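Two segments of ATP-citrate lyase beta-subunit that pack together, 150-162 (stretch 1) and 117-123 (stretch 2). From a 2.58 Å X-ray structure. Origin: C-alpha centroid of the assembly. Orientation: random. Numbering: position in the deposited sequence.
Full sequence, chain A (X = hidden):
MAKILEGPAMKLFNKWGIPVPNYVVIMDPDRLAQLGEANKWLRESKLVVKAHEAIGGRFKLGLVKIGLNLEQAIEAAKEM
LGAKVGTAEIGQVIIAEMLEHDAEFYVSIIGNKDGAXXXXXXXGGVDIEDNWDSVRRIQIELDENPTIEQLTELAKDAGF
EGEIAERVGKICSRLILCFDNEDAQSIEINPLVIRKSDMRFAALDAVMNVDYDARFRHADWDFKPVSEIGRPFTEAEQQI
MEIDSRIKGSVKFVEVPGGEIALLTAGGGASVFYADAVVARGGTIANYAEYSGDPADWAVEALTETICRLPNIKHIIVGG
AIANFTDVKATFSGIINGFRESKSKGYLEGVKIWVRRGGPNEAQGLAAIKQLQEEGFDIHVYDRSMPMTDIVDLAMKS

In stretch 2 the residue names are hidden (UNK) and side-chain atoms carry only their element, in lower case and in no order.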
# COMPACT_ATOMS: atom_id res chain seq x y z
N GLN A 150 -3.08 18.45 -76.48
CA GLN A 150 -3.05 17.05 -76.93
C GLN A 150 -4.47 16.55 -77.13
O GLN A 150 -4.76 15.92 -78.15
CB GLN A 150 -2.35 16.17 -75.89
CG GLN A 150 -0.91 16.54 -75.64
CD GLN A 150 -0.22 15.52 -74.75
OE1 GLN A 150 0.07 15.78 -73.58
NE2 GLN A 150 0.08 14.35 -75.29
N LEU A 151 -5.32 16.79 -76.13
CA LEU A 151 -6.72 16.41 -76.17
C LEU A 151 -7.41 17.12 -77.32
O LEU A 151 -8.15 16.48 -78.06
CB LEU A 151 -7.38 16.68 -74.82
CG LEU A 151 -6.85 15.77 -73.68
CD1 LEU A 151 -7.31 16.23 -72.34
CD2 LEU A 151 -7.13 14.29 -73.94
N THR A 152 -7.09 18.41 -77.55
CA THR A 152 -7.64 19.15 -78.69
C THR A 152 -7.19 18.47 -79.99
O THR A 152 -8.02 18.23 -80.85
CB THR A 152 -7.38 20.67 -78.65
OG1 THR A 152 -6.12 21.00 -79.21
CG2 THR A 152 -7.56 21.28 -77.28
N GLU A 153 -5.90 18.09 -80.09
CA GLU A 153 -5.37 17.37 -81.26
C GLU A 153 -6.09 16.04 -81.40
O GLU A 153 -6.43 15.66 -82.51
CB GLU A 153 -3.86 17.14 -81.11
CG GLU A 153 -3.21 16.19 -82.11
CD GLU A 153 -2.05 15.40 -81.53
OE1 GLU A 153 -2.31 14.47 -80.74
OE2 GLU A 153 -0.89 15.73 -81.85
N LEU A 154 -6.32 15.35 -80.27
CA LEU A 154 -7.04 14.08 -80.28
C LEU A 154 -8.42 14.34 -80.87
O LEU A 154 -8.82 13.63 -81.79
CB LEU A 154 -7.14 13.41 -78.91
CG LEU A 154 -7.96 12.10 -78.95
CD1 LEU A 154 -7.35 11.06 -79.88
CD2 LEU A 154 -8.27 11.55 -77.59
N ALA A 155 -9.13 15.36 -80.37
CA ALA A 155 -10.42 15.74 -80.91
C ALA A 155 -10.27 16.03 -82.41
O ALA A 155 -11.03 15.49 -83.20
CB ALA A 155 -10.93 16.97 -80.18
N LYS A 156 -9.24 16.80 -82.79
CA LYS A 156 -8.97 17.15 -84.19
C LYS A 156 -8.83 15.93 -85.10
O LYS A 156 -9.38 15.92 -86.19
CB LYS A 156 -7.77 18.07 -84.28
CG LYS A 156 -8.20 19.53 -84.15
CD LYS A 156 -7.08 20.52 -84.39
CE LYS A 156 -7.56 21.95 -84.23
NZ LYS A 156 -6.62 22.94 -84.84
N ASP A 157 -8.15 14.88 -84.62
CA ASP A 157 -7.96 13.62 -85.34
C ASP A 157 -9.30 12.96 -85.61
O ASP A 157 -9.45 12.31 -86.64
CB ASP A 157 -7.11 12.65 -84.50
CG ASP A 157 -5.65 13.04 -84.27
OD1 ASP A 157 -5.07 13.71 -85.16
OD2 ASP A 157 -5.06 12.57 -83.26
N ALA A 158 -10.22 13.03 -84.65
CA ALA A 158 -11.55 12.44 -84.78
C ALA A 158 -12.37 13.12 -85.87
O ALA A 158 -13.10 12.43 -86.58
CB ALA A 158 -12.28 12.49 -83.44
N GLY A 159 -12.21 14.43 -86.03
CA GLY A 159 -12.92 15.22 -87.02
C GLY A 159 -13.45 16.53 -86.47
O GLY A 159 -14.15 17.25 -87.18
N PHE A 160 -13.11 16.86 -85.21
CA PHE A 160 -13.55 18.10 -84.55
C PHE A 160 -12.77 19.32 -85.05
O PHE A 160 -11.55 19.29 -85.11
CB PHE A 160 -13.47 17.96 -83.02
CG PHE A 160 -14.41 16.92 -82.47
CD1 PHE A 160 -14.01 15.60 -82.31
CD2 PHE A 160 -15.72 17.26 -82.14
CE1 PHE A 160 -14.89 14.64 -81.83
CE2 PHE A 160 -16.60 16.29 -81.66
CZ PHE A 160 -16.18 14.99 -81.50
N GLU A 161 -13.49 20.38 -85.42
CA GLU A 161 -12.88 21.58 -85.97
C GLU A 161 -12.91 22.82 -85.09
O GLU A 161 -13.93 23.12 -84.48
CB GLU A 161 -13.62 22.00 -87.25
CG GLU A 161 -13.59 20.95 -88.33
CD GLU A 161 -14.92 20.66 -89.00
OE1 GLU A 161 -15.40 21.52 -89.77
OE2 GLU A 161 -15.47 19.55 -88.79
N GLY A 162 -11.76 23.50 -85.04
CA GLY A 162 -11.51 24.75 -84.32
C GLY A 162 -12.04 24.85 -82.90
O GLY A 162 -11.56 24.13 -82.01
N UNK A 117 -7.50 4.50 -71.03
CA UNK A 117 -7.60 4.74 -72.46
C UNK A 117 -8.81 5.63 -72.71
O UNK A 117 -9.90 5.33 -72.20
o UNK A 117 -8.51 1.46 -75.25
o UNK A 117 -6.57 1.90 -76.20
c UNK A 117 -7.76 3.42 -73.21
c UNK A 117 -7.51 2.20 -75.43
c UNK A 117 -7.43 3.51 -74.68
N UNK A 118 -8.62 6.72 -73.45
CA UNK A 118 -9.68 7.64 -73.77
C UNK A 118 -10.10 7.40 -75.20
O UNK A 118 -9.28 7.54 -76.10
c UNK A 118 -11.44 10.17 -72.88
c UNK A 118 -9.23 9.08 -73.53
c UNK A 118 -9.57 11.53 -73.73
c UNK A 118 -10.24 10.20 -73.81
N UNK A 119 -11.34 6.97 -75.39
CA UNK A 119 -11.89 6.70 -76.72
C UNK A 119 -12.82 7.86 -77.05
O UNK A 119 -13.63 8.26 -76.21
c UNK A 119 -10.92 3.75 -75.85
c UNK A 119 -12.63 5.35 -76.77
c UNK A 119 -12.62 2.91 -77.36
c UNK A 119 -11.77 4.10 -77.03
N UNK A 120 -12.65 8.45 -78.24
CA UNK A 120 -13.46 9.58 -78.68
C UNK A 120 -14.07 9.33 -80.07
O UNK A 120 -13.41 8.81 -80.96
c UNK A 120 -11.50 11.03 -79.59
c UNK A 120 -13.62 12.14 -78.66
c UNK A 120 -13.00 13.39 -78.25
c UNK A 120 -12.67 10.92 -78.58
N UNK A 121 -15.32 9.72 -80.25
CA UNK A 121 -15.97 9.61 -81.56
C UNK A 121 -16.86 10.79 -81.83
O UNK A 121 -17.48 11.33 -80.91
o UNK A 121 -17.08 8.06 -83.03
c UNK A 121 -16.77 8.32 -81.67
N UNK A 122 -16.94 11.19 -83.09
CA UNK A 122 -17.82 12.28 -83.53
C UNK A 122 -19.22 11.72 -83.80
O UNK A 122 -20.19 12.47 -83.79
c UNK A 122 -16.75 15.06 -86.07
c UNK A 122 -17.42 14.45 -84.84
c UNK A 122 -17.25 12.94 -84.80
n UNK A 122 -16.88 16.95 -87.66
c UNK A 122 -17.17 16.49 -86.27
N UNK A 123 -19.30 10.39 -84.02
CA UNK A 123 -20.53 9.64 -84.28
C UNK A 123 -21.09 9.07 -83.00
O UNK A 123 -20.95 7.88 -82.73
c UNK A 123 -20.28 8.51 -85.29
c UNK A 123 -18.79 8.93 -87.34
c UNK A 123 -19.95 9.01 -86.65
n UNK A 123 -20.88 9.68 -87.43
c UNK A 123 -20.26 9.97 -88.56
n UNK A 123 -19.00 9.54 -88.55

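Position 117 carries three side-chain carbons in a row, the third bearing two oxygens, and they touch nothing on stretch 1. That is a carboxylate on a two-methylene stem, and the residue is E117. Its side chain takes no part in the contact.

Position 118 has four side-chain carbons, all apolar, forked at the second, and one end carbon of the fork lies against L151 and L154. A fork one carbon beyond CB defines leucine, so this is L118, with chi1 t and chi2 p. CA-to-CB points toward the helix, where L118 CD2 lies 3.7 Å from L151 CD2 and 4.1 Å from L154 CD2, so one methyl is in reach of two leucines a helical turn apart.

Position 119 repeats the pattern of four carbons forked at the second, without contact to stretch 1, and is L119. Its CA-to-CB bond points away from stretch 1, as the alternation of an extended strand requires. It is buried nonetheless, against other parts of the structure.

Position 120 again has four carbons, but the fork is at the first, and one arm is two carbons long; these carbons face L154, A158 and F160. Branching at CB with unequal arms separates isoleucine from leucine and identifies I120, with chi1 and chi2 both t. It points toward stretch 1: I120 CG2 is 3.8 Å from L154 CG and 4.2 Å from A158 CB, while I120 CG1 is 4.2 Å from F160 CE1.

Position 121 has one carbon followed by one oxygen, and its backbone O lies near the edge of the F160 ring. The side chain is the hydroxymethyl group of S121. CA-to-CB points away from the helix, and the contact here is through the backbone: S121 O lies 3.9 Å from F160 CZ, near the ring plane. The hydroxyl accepts a weak hydrogen bond, 3.4 Å from the backbone N of position 123 to S121 OG.

Position 122 shows four carbons in an unbranched row ending in nitrogen. One carbon lies over a face of the F160 ring, and the terminal nitrogen reaches G159 O and the E161 carboxylate. This is lysine, K122. Chi2 to chi4 are all t, so the chain is extended. K122 CG sits 3.6 Å from F160 CZ, in a CH-pi contact. At the tip, K122 NZ donates to G159 O at 2.8 Å and to E161 OE2 at 3.2 Å, the latter also a salt bridge.

Position 123 has one carbon leading to a five-membered ring of three carbons and two nitrogens, which makes no contact with stretch 1. The ring is an imidazole, hence H123.

The contact thus has two parts. Along the strand, L118 and I120 meet L151, L154 and A158, with the axes 8.3 Å apart at closest approach and 44° between their directions. Beyond the helix, G159 turns the chain with a phi of 136°, and K122 fastens the exit. Its two acceptors, G159 O and E161 OE2, lie 3.1 Å from each other, so with K122 NZ they form a compact triangle, a proximity that the shared positive charge helps to offset.

Stretch 2, residues 117-123: ELLISKH
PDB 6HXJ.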